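Local structure of pilin (6T8S) at residues K39-P44 and S51-Y56; K71-G76 and V80-T85. The protein is the major type IV pilin PilA1 of Clostridioides difficile, the subunit that probably polymerises into the bacterium's type IV pilus fibres. All coordinates share one frame; numbering follows the deposited sequence.

Interaction 1: K39-P44 and S51-Y56; sequences KIPVTP and SVLETY
Val52 and Leu53, at a helical turn of 51-56, meet the extended run 39-44 at Pro41 and Val42. The turn opens with Ser51, whose O accepts a hydrogen bond from Glu54 N at 3.0 Å; in this turn the side chain of Val52 points at the other segment. Val52 comes up to backbone more than to side chain: its CG2 lies 3.5 Å from the carbonyl O of Val42, with CG1 slightly farther from that same oxygen. Because CG2 is trans to the backbone N of Val52, with CG1 between N and the carbonyl carbon (chi1 66°), both methyls and CB face this oxygen; a short, branched side chain suits so near a backbone. Val52 CG2 also reaches Pro41 CB at 4.2 Å. Both segments belong to the loop between the long N-terminal helix 9-37 and strand 70-75, the region called the αβ-loop in type IV pilins, and Tyr33 of that helix touches Pro41 and Val52. Leu53 follows, longer and buried. The Leu53 and Pro41 side chains cross at a slant, with Leu53 CD2 against the ring, 3.7 Å from Pro41 CB and 3.9 Å from Pro41 CG, a wholly apolar meeting in which the rigid ring offers a fixed surface.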
ATOM      1  N   LYS A  39      -8.701   3.484  17.242  1.00 31.69           N
ATOM      2  CA  LYS A  39      -9.235   3.859  15.911  1.00 33.34           C
ATOM      3  C   LYS A  39      -8.163   3.606  14.851  1.00 33.67           C
ATOM      4  O   LYS A  39      -6.963   3.751  15.143  1.00 28.69           O
ATOM      5  CB  LYS A  39      -9.804   5.278  15.919  1.00 38.28           C
ATOM      6  CG  LYS A  39      -8.817   6.421  16.062  1.00 42.49           C
ATOM      7  CD  LYS A  39      -9.520   7.767  16.201  1.00 50.09           C
ATOM      8  CE  LYS A  39      -8.591   8.955  16.044  1.00 53.06           C
ATOM      9  NZ  LYS A  39      -9.326  10.170  15.612  1.00 56.11           N
ATOM     10  N   ILE A  40      -8.617   3.169  13.680  1.00 30.96           N
ATOM     11  CA  ILE A  40      -7.781   2.939  12.469  1.00 32.17           C
ATOM     12  C   ILE A  40      -7.169   4.276  12.059  1.00 28.02           C
ATOM     13  O   ILE A  40      -7.894   5.257  11.925  1.00 27.53           O
ATOM     14  CB  ILE A  40      -8.693   2.323  11.382  1.00 35.85           C
ATOM     15  CG1 ILE A  40      -9.183   0.930  11.796  1.00 39.56           C
ATOM     16  CG2 ILE A  40      -8.024   2.294  10.029  1.00 39.86           C
ATOM     17  CD1 ILE A  40      -8.079  -0.081  11.986  1.00 39.56           C
ATOM     18  N   PRO A  41      -5.832   4.374  11.858  1.00 26.62           N
ATOM     19  CA  PRO A  41      -5.215   5.607  11.381  1.00 25.05           C
ATOM     20  C   PRO A  41      -5.547   5.821   9.899  1.00 25.13           C
ATOM     21  O   PRO A  41      -5.289   4.936   9.113  1.00 24.05           O
ATOM     22  CB  PRO A  41      -3.708   5.385  11.533  1.00 26.53           C
ATOM     23  CG  PRO A  41      -3.567   3.880  11.444  1.00 25.14           C
ATOM     24  CD  PRO A  41      -4.836   3.312  12.057  1.00 26.37           C
ATOM     25  N   VAL A  42      -6.096   6.983   9.560  1.00 24.00           N
ATOM     26  CA  VAL A  42      -6.406   7.316   8.141  1.00 24.91           C
ATOM     27  C   VAL A  42      -5.808   8.674   7.807  1.00 22.77           C
ATOM     28  O   VAL A  42      -5.720   9.539   8.693  1.00 24.53           O
ATOM     29  CB  VAL A  42      -7.918   7.286   7.869  1.00 25.16           C
ATOM     30  CG1 VAL A  42      -8.481   5.891   8.023  1.00 25.38           C
ATOM     31  CG2 VAL A  42      -8.654   8.281   8.743  1.00 28.08           C
ATOM     32  N   THR A  43      -5.427   8.859   6.547  1.00 23.80           N
ATOM     33  CA  THR A  43      -5.027  10.171   5.996  1.00 23.37           C
ATOM     34  C   THR A  43      -6.261  11.061   6.051  1.00 25.03           C
ATOM     35  O   THR A  43      -7.345  10.616   5.710  1.00 24.03           O
ATOM     36  CB  THR A  43      -4.463  10.038   4.577  1.00 22.99           C
ATOM     37  OG1 THR A  43      -3.350   9.139   4.598  1.00 22.56           O
ATOM     38  CG2 THR A  43      -4.018  11.361   3.987  1.00 24.15           C
ATOM     39  N   PRO A  44      -6.156  12.322   6.519  1.00 25.95           N
ATOM     40  CA  PRO A  44      -7.302  13.227   6.486  1.00 27.96           C
ATOM     41  C   PRO A  44      -7.878  13.346   5.064  1.00 27.37           C
ATOM     42  O   PRO A  44      -7.114  13.335   4.104  1.00 25.51           O
ATOM     43  CB  PRO A  44      -6.729  14.571   6.938  1.00 29.11           C
ATOM     44  CG  PRO A  44      -5.480  14.209   7.749  1.00 30.29           C
ATOM     45  CD  PRO A  44      -4.960  12.931   7.118  1.00 27.73           C
ATOM     46  N   SER A  51       1.473  11.349   7.441  1.00 25.59           N
ATOM     47  CA  SER A  51       1.774  12.199   8.624  1.00 26.82           C
ATOM     48  C   SER A  51       0.889  11.813   9.826  1.00 25.94           C
ATOM     49  O   SER A  51       1.318  12.092  10.981  1.00 23.27           O
ATOM     50  CB  SER A  51       1.689  13.674   8.271  1.00 29.44           C
ATOM     51  OG  SER A  51       0.339  14.026   8.073  1.00 34.63           O
ATOM     52  N   VAL A  52      -0.269  11.164   9.612  1.00 24.05           N
ATOM     53  CA  VAL A  52      -1.122  10.623  10.716  1.00 24.95           C
ATOM     54  C   VAL A  52      -0.280   9.694  11.618  1.00 22.96           C
ATOM     55  O   VAL A  52      -0.547   9.647  12.843  1.00 23.44           O
ATOM     56  CB  VAL A  52      -2.381   9.913  10.176  1.00 26.20           C
ATOM     57  CG1 VAL A  52      -2.045   8.660   9.386  1.00 25.63           C
ATOM     58  CG2 VAL A  52      -3.381   9.588  11.277  1.00 26.55           C
ATOM     59  N   LEU A  53       0.729   9.014  11.066  1.00 21.98           N
ATOM     60  CA  LEU A  53       1.597   8.069  11.840  1.00 23.18           C
ATOM     61  C   LEU A  53       2.892   8.730  12.330  1.00 22.44           C
ATOM     62  O   LEU A  53       3.770   7.984  12.825  1.00 22.63           O
ATOM     63  CB  LEU A  53       1.934   6.867  10.955  1.00 22.34           C
ATOM     64  CG  LEU A  53       0.772   5.984  10.510  1.00 23.92           C
ATOM     65  CD1 LEU A  53       1.296   4.841   9.660  1.00 24.09           C
ATOM     66  CD2 LEU A  53      -0.008   5.433  11.691  1.00 25.65           C
ATOM     67  N   GLU A  54       3.038  10.061  12.267  1.00 22.54           N
ATOM     68  CA  GLU A  54       4.368  10.714  12.426  1.00 24.63           C
ATOM     69  C   GLU A  54       4.964  10.476  13.825  1.00 23.42           C
ATOM     70  O   GLU A  54       6.203  10.434  13.930  1.00 23.79           O
ATOM     71  CB  GLU A  54       4.286  12.221  12.198  1.00 28.68           C
ATOM     72  CG  GLU A  54       5.650  12.874  12.096  1.00 34.63           C
ATOM     73  CD  GLU A  54       5.631  14.196  11.351  1.00 40.02           C
ATOM     74  OE1 GLU A  54       4.566  14.857  11.361  1.00 42.83           O
ATOM     75  OE2 GLU A  54       6.672  14.552  10.767  1.00 42.44           O
ATOM     76  N   THR A  55       4.137  10.386  14.871  1.00 22.40           N
ATOM     77  CA  THR A  55       4.651  10.158  16.256  1.00 23.31           C
ATOM     78  C   THR A  55       5.360   8.796  16.298  1.00 22.76           C
ATOM     79  O   THR A  55       6.327   8.651  17.092  1.00 21.87           O
ATOM     80  CB  THR A  55       3.534  10.286  17.300  1.00 27.11           C
ATOM     81  OG1 THR A  55       2.937  11.567  17.120  1.00 28.30           O
ATOM     82  CG2 THR A  55       4.032  10.160  18.724  1.00 27.21           C
ATOM     83  N   TYR A  56       4.945   7.832  15.464  1.00 21.36           N
ATOM     84  CA  TYR A  56       5.351   6.402  15.562  1.00 21.81           C
ATOM     85  C   TYR A  56       6.508   6.054  14.611  1.00 23.91           C
ATOM     86  O   TYR A  56       7.042   4.939  14.733  1.00 23.85           O
ATOM     87  CB  TYR A  56       4.163   5.481  15.280  1.00 22.72           C
ATOM     88  CG  TYR A  56       3.056   5.573  16.300  1.00 23.56           C
ATOM     89  CD1 TYR A  56       3.067   4.780  17.436  1.00 25.16           C
ATOM     90  CD2 TYR A  56       2.010   6.476  16.156  1.00 24.17           C
ATOM     91  CE1 TYR A  56       2.056   4.849  18.383  1.00 25.47           C
ATOM     92  CE2 TYR A  56       0.999   6.564  17.101  1.00 24.50           C
ATOM     93  CZ  TYR A  56       1.016   5.744  18.219  1.00 23.93           C
ATOM     94  OH  TYR A  56       0.036   5.829  19.172  1.00 24.08           O
TER

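Interaction 2: K71-G76 and V80-T85; sequences KLIKVG and VLQIGT
Lys71 and Gln82, and Ile73 and Val80, are joined by backbone hydrogen bonds in two reciprocal pairs. Lys71 N gives to Gln82 O at 3.0 Å and Gln82 N to Lys71 O, both donors tilted about 20° from the carbonyl planes. Ile73 N reaches Val80 O almost straight (N-H...O 175°), and Val80 N returns a bond of 2.9 Å to Ile73 O. Between them lies the non-hydrogen-bonded pair Leu72 and Leu81; Leu72 CA makes a CA-H...O contact with Val80 O.

Apolar contacts occupy both faces. On one, the buried leucines meet slantwise through Leu72 CD2 and Leu81 CD1, 4.2 Å apart. On the other, Ile73 CG1 lies 3.9 Å from Val80 CB, while Val80 CG2 touches Val75 CG2 at 3.6 Å; branched residues suit the extended backbone, and Tyr134 of strand 128-138 packs on Ile73 and Val80.

Mixed polar and aliphatic contacts finish this second face, where long chains suit partial exposure. Lys71 runs beside Gln82, its CG 3.8 Å from Gln82 CD, then bends (chi3 -82°), and its NZ makes a hydrogen bond to Gln47 O. The Gln82 amide is held in rotation by a nearly straight bond from NE2 to Gly84 O, 2.9 Å, lying in the amide plane; its OE1 lies by Ile73 CG2.

Antiparallel pairing of two successive strands joined by a tight connection is a beta hairpin, here part of the pilin's antiparallel sheet.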
ATOM      1  N   LYS A  71      -0.854   6.832   0.908  1.00 20.77           N
ATOM      2  CA  LYS A  71      -1.827   7.355   1.904  1.00 21.58           C
ATOM      3  C   LYS A  71      -2.553   6.175   2.551  1.00 19.60           C
ATOM      4  O   LYS A  71      -2.423   5.047   2.046  1.00 20.26           O
ATOM      5  CB  LYS A  71      -2.762   8.394   1.264  1.00 23.24           C
ATOM      6  CG  LYS A  71      -3.818   7.877   0.311  1.00 25.41           C
ATOM      7  CD  LYS A  71      -4.788   8.996  -0.155  1.00 25.10           C
ATOM      8  CE  LYS A  71      -5.895   9.302   0.835  1.00 25.50           C
ATOM      9  NZ  LYS A  71      -6.779  10.423   0.416  1.00 25.96           N
ATOM     10  N   LEU A  72      -3.259   6.436   3.648  1.00 19.81           N
ATOM     11  CA  LEU A  72      -4.011   5.417   4.411  1.00 20.58           C
ATOM     12  C   LEU A  72      -5.503   5.693   4.242  1.00 20.84           C
ATOM     13  O   LEU A  72      -5.906   6.855   4.472  1.00 20.95           O
ATOM     14  CB  LEU A  72      -3.614   5.496   5.888  1.00 22.03           C
ATOM     15  CG  LEU A  72      -2.181   5.075   6.204  1.00 22.96           C
ATOM     16  CD1 LEU A  72      -1.866   5.331   7.664  1.00 23.34           C
ATOM     17  CD2 LEU A  72      -1.960   3.618   5.869  1.00 23.77           C
ATOM     18  N   ILE A  73      -6.257   4.665   3.856  1.00 21.64           N
ATOM     19  CA  ILE A  73      -7.730   4.730   3.675  1.00 23.34           C
ATOM     20  C   ILE A  73      -8.393   3.576   4.429  1.00 26.26           C
ATOM     21  O   ILE A  73      -7.773   2.502   4.632  1.00 24.68           O
ATOM     22  CB  ILE A  73      -8.124   4.750   2.187  1.00 22.53           C
ATOM     23  CG1 ILE A  73      -7.808   3.428   1.484  1.00 21.82           C
ATOM     24  CG2 ILE A  73      -7.502   5.968   1.501  1.00 23.58           C
ATOM     25  CD1 ILE A  73      -8.293   3.347   0.048  1.00 22.02           C
ATOM     26  N   LYS A  74      -9.651   3.781   4.790  1.00 27.06           N
ATOM     27  CA  LYS A  74     -10.492   2.716   5.368  1.00 31.10           C
ATOM     28  C   LYS A  74     -11.381   2.192   4.241  1.00 32.33           C
ATOM     29  O   LYS A  74     -11.985   3.018   3.519  1.00 33.37           O
ATOM     30  CB  LYS A  74     -11.241   3.264   6.585  1.00 36.03           C
ATOM     31  CG  LYS A  74     -12.128   2.248   7.284  1.00 42.21           C
ATOM     32  CD  LYS A  74     -12.461   2.622   8.707  1.00 46.24           C
ATOM     33  CE  LYS A  74     -13.829   2.130   9.133  1.00 49.98           C
ATOM     34  NZ  LYS A  74     -14.279   2.800  10.377  1.00 52.96           N
ATOM     35  N   VAL A  75     -11.385   0.880   4.043  1.00 31.15           N
ATOM     36  CA  VAL A  75     -12.260   0.177   3.062  1.00 32.01           C
ATOM     37  C   VAL A  75     -13.081  -0.835   3.862  1.00 32.53           C
ATOM     38  O   VAL A  75     -12.501  -1.809   4.331  1.00 30.68           O
ATOM     39  CB  VAL A  75     -11.448  -0.484   1.936  1.00 31.61           C
ATOM     40  CG1 VAL A  75     -12.359  -1.129   0.901  1.00 32.40           C
ATOM     41  CG2 VAL A  75     -10.513   0.514   1.265  1.00 31.89           C
ATOM     42  N   GLY A  76     -14.374  -0.565   4.065  1.00 38.39           N
ATOM     43  CA  GLY A  76     -15.197  -1.303   5.043  1.00 38.72           C
ATOM     44  C   GLY A  76     -14.563  -1.266   6.424  1.00 37.75           C
ATOM     45  O   GLY A  76     -14.394  -0.160   6.969  1.00 40.29           O
ATOM     46  N   VAL A  80      -6.166   0.128   4.673  1.00 21.75           N
ATOM     47  CA  VAL A  80      -5.552  -0.150   3.346  1.00 20.87           C
ATOM     48  C   VAL A  80      -4.473   0.901   3.082  1.00 20.47           C
ATOM     49  O   VAL A  80      -4.719   2.113   3.281  1.00 20.72           O
ATOM     50  CB  VAL A  80      -6.627  -0.169   2.243  1.00 21.34           C
ATOM     51  CG1 VAL A  80      -6.019  -0.276   0.855  1.00 22.52           C
ATOM     52  CG2 VAL A  80      -7.633  -1.286   2.484  1.00 22.99           C
ATOM     53  N   LEU A  81      -3.308   0.444   2.638  1.00 19.53           N
ATOM     54  CA  LEU A  81      -2.245   1.322   2.123  1.00 18.84           C
ATOM     55  C   LEU A  81      -2.545   1.558   0.638  1.00 19.24           C
ATOM     56  O   LEU A  81      -2.516   0.598  -0.150  1.00 18.67           O
ATOM     57  CB  LEU A  81      -0.881   0.655   2.329  1.00 19.70           C
ATOM     58  CG  LEU A  81       0.311   1.450   1.805  1.00 19.26           C
ATOM     59  CD1 LEU A  81       0.484   2.756   2.565  1.00 20.01           C
ATOM     60  CD2 LEU A  81       1.585   0.605   1.856  1.00 20.16           C
ATOM     61  N   GLN A  82      -2.888   2.795   0.295  1.00 19.44           N
ATOM     62  CA  GLN A  82      -3.042   3.238  -1.104  1.00 18.16           C
ATOM     63  C   GLN A  82      -1.674   3.681  -1.607  1.00 18.68           C
ATOM     64  O   GLN A  82      -0.958   4.429  -0.895  1.00 20.26           O
ATOM     65  CB  GLN A  82      -4.084   4.361  -1.180  1.00 18.90           C
ATOM     66  CG  GLN A  82      -4.201   4.978  -2.577  1.00 19.87           C
ATOM     67  CD  GLN A  82      -5.291   6.029  -2.629  1.00 20.17           C
ATOM     68  OE1 GLN A  82      -6.290   5.928  -1.922  1.00 21.61           O
ATOM     69  NE2 GLN A  82      -5.100   7.049  -3.455  1.00 20.35           N
ATOM     70  N   ILE A  83      -1.313   3.224  -2.801  1.00 19.94           N
ATOM     71  CA  ILE A  83      -0.043   3.593  -3.474  1.00 18.56           C
ATOM     72  C   ILE A  83      -0.424   4.254  -4.801  1.00 18.89           C
ATOM     73  O   ILE A  83      -0.840   3.544  -5.716  1.00 18.89           O
ATOM     74  CB  ILE A  83       0.867   2.369  -3.664  1.00 18.58           C
ATOM     75  CG1 ILE A  83       0.951   1.519  -2.392  1.00 19.90           C
ATOM     76  CG2 ILE A  83       2.243   2.809  -4.157  1.00 19.34           C
ATOM     77  CD1 ILE A  83       1.728   0.244  -2.563  1.00 21.71           C
ATOM     78  N   GLY A  84      -0.280   5.569  -4.859  1.00 19.99           N
ATOM     79  CA  GLY A  84      -0.612   6.363  -6.050  1.00 20.43           C
ATOM     80  C   GLY A  84      -1.764   7.302  -5.791  1.00 21.63           C
ATOM     81  O   GLY A  84      -2.525   7.110  -4.823  1.00 22.27           O
ATOM     82  N   THR A  85      -1.899   8.279  -6.675  1.00 23.18           N
ATOM     83  CA  THR A  85      -2.970   9.294  -6.628  1.00 24.50           C
ATOM     84  C   THR A  85      -3.335   9.631  -8.074  1.00 25.50           C
ATOM     85  O   THR A  85      -2.807   8.981  -8.994  1.00 23.49           O
ATOM     86  CB  THR A  85      -2.488  10.529  -5.865  1.00 27.19           C
ATOM     87  OG1 THR A  85      -1.419  11.064  -6.650  1.00 28.53           O
ATOM     88  CG2 THR A  85      -2.045  10.216  -4.450  1.00 27.67           C
TER

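Interaction 1 lies toward the periphery, its centre about 14 Å from the centre of the chain, whereas that of interaction 2 is about 7 Å away. The first packs two parts of one irregular loop through apolar side chains set against each other and against backbone; the second joins neighbouring strands by regular backbone hydrogen bonding, with side chains added on both faces. Burial does not simply follow position: the loop contact is largely enclosed, while Lys71, Ile73 and Gln82 on one face of the hairpin are partly exposed. The two also touch. Thr43 OG1, hydrogen-bonded to Gly49 O, lies 2.9 Å from Leu72 N, a probable hydrogen bond, and Val52 CG1 packs 3.8 Å from Leu72 CD1, so the loop meets strand 70-75 at its backbone and at the Leu72 side chain.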